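Local structure of rhamnonate dehydratase (Gibberella zeae PH-1, 3FXG) at residues E150-Y153 with R154-G158. The protein probably dehydrates L-rhamnonate to its 2-keto-3-deoxy acid, as a magnesium-dependent member of the enolase superfamily. Residues are numbered along the deposited sequence; the frame is centred on the assembly and turned at random.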
loop_
_atom_site.group_PDB
_atom_site.type_symbol
_atom_site.label_atom_id
_atom_site.label_comp_id
_atom_site.label_asym_id
_atom_site.label_seq_id
_atom_site.Cartn_x
_atom_site.Cartn_y
_atom_site.Cartn_z
ATOM N N GLU A 150 -27.636 -18.273 38.389
ATOM C CA GLU A 150 -26.433 -18.785 37.736
ATOM C C GLU A 150 -25.318 -17.740 37.749
ATOM O O GLU A 150 -25.585 -16.539 37.786
ATOM C CB GLU A 150 -26.729 -19.171 36.278
ATOM C CG GLU A 150 -27.649 -20.375 36.099
ATOM C CD GLU A 150 -27.790 -20.803 34.637
ATOM O OE1 GLU A 150 -26.765 -21.168 34.015
ATOM O OE2 GLU A 150 -28.927 -20.778 34.107
ATOM N N PRO A 151 -24.050 -18.186 37.738
ATOM C CA PRO A 151 -22.935 -17.234 37.734
ATOM C C PRO A 151 -22.931 -16.608 36.346
ATOM O O PRO A 151 -23.364 -17.243 35.388
ATOM C CB PRO A 151 -21.707 -18.123 37.948
ATOM C CG PRO A 151 -22.269 -19.380 38.584
ATOM C CD PRO A 151 -23.562 -19.571 37.848
ATOM N N VAL A 152 -22.450 -15.377 36.223
ATOM C CA VAL A 152 -22.423 -14.723 34.913
ATOM C C VAL A 152 -21.636 -15.514 33.871
ATOM O O VAL A 152 -22.050 -15.605 32.713
ATOM C CB VAL A 152 -21.834 -13.292 35.008
ATOM C CG1 VAL A 152 -21.580 -12.723 33.613
ATOM C CG2 VAL A 152 -22.802 -12.389 35.757
ATOM N N TYR A 153 -20.512 -16.102 34.270
ATOM C CA TYR A 153 -19.704 -16.846 33.310
ATOM C C TYR A 153 -20.465 -18.000 32.653
ATOM O O TYR A 153 -20.198 -18.348 31.504
ATOM C CB TYR A 153 -18.397 -17.331 33.965
ATOM C CG TYR A 153 -18.467 -18.607 34.785
ATOM C CD1 TYR A 153 -18.238 -19.850 34.193
ATOM C CD2 TYR A 153 -18.698 -18.566 36.163
ATOM C CE1 TYR A 153 -18.224 -21.024 34.952
ATOM C CE2 TYR A 153 -18.691 -19.738 36.934
ATOM C CZ TYR A 153 -18.448 -20.961 36.318
ATOM O OH TYR A 153 -18.400 -22.118 37.064
ATOM N N ARG A 154 -21.426 -18.578 33.367
ATOM C CA ARG A 154 -22.217 -19.680 32.817
ATOM C C ARG A 154 -23.257 -19.186 31.812
ATOM O O ARG A 154 -23.918 -19.988 31.147
ATOM C CB ARG A 154 -22.934 -20.440 33.939
ATOM C CG ARG A 154 -22.018 -21.219 34.859
ATOM C CD ARG A 154 -21.303 -22.340 34.121
ATOM N NE ARG A 154 -20.568 -23.199 35.045
ATOM C CZ ARG A 154 -19.677 -24.114 34.674
ATOM N NH1 ARG A 154 -19.402 -24.299 33.388
ATOM N NH2 ARG A 154 -19.048 -24.833 35.593
ATOM N N LEU A 155 -23.399 -17.867 31.710
ATOM C CA LEU A 155 -24.360 -17.258 30.793
ATOM C C LEU A 155 -23.703 -16.689 29.535
ATOM O O LEU A 155 -24.391 -16.323 28.585
ATOM C CB LEU A 155 -25.113 -16.121 31.496
ATOM C CG LEU A 155 -25.919 -16.459 32.753
ATOM C CD1 LEU A 155 -26.613 -15.197 33.269
ATOM C CD2 LEU A 155 -26.941 -17.532 32.421
ATOM N N ILE A 156 -22.377 -16.617 29.522
ATOM C CA ILE A 156 -21.687 -16.040 28.372
ATOM C C ILE A 156 -20.689 -16.953 27.664
ATOM O O ILE A 156 -19.707 -16.480 27.092
ATOM C CB ILE A 156 -20.961 -14.739 28.771
ATOM C CG1 ILE A 156 -19.953 -15.023 29.887
ATOM C CG2 ILE A 156 -21.975 -13.701 29.237
ATOM C CD1 ILE A 156 -19.119 -13.817 30.284
ATOM N N GLY A 157 -20.939 -18.257 27.694
ATOM C CA GLY A 157 -20.042 -19.171 27.012
ATOM C C GLY A 157 -19.529 -20.306 27.862
ATOM O O GLY A 157 -18.927 -21.246 27.337
ATOM N N GLY A 158 -19.761 -20.222 29.169
ATOM C CA GLY A 158 -19.310 -21.269 30.067
ATOM C C GLY A 158 -17.851 -21.130 30.455
ATOM O O GLY A 158 -17.276 -20.045 30.391
#
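R154 runs alongside the ring of Y153 and sets its CG over one ring face in a CH-pi contact, 3.9 Å from the centroid and 15° off the normal. Because the R154 chain bends at chi2 (-65°), the guanidinium follows the ring outward, tilted 37° from it, with Y153 CE1 over one of its faces and 3.2 Å from R154 NE. The phenol OH is hydrogen-bonded to D381, while R154 NH1 makes a long, weak ion pair with D105 of the second subunit. R154 CG also packs against P151 CD at 3.7 Å, roughly at a right angle to its approach to the ring.

The backbone turns through two i to i+3 bonds: R154 N to P151 O (3.1 Å) and L155 N to V152 O (2.8 Å). Y153 O receives weak bonds from I156 N and G158 N, the chain doubling back through G157 and G158, both at positive phi. L155 CD2 touches the E150 carboxylate, salt-bridged to R107 and R148 of the second subunit. These residues belong to the loop from helix 128-148 to strand 163-169 of the enolase-type barrel, against the second subunit, with V152 and I156 packed on L305 of helix 305-316 and P151 and V152 on helix 329-335.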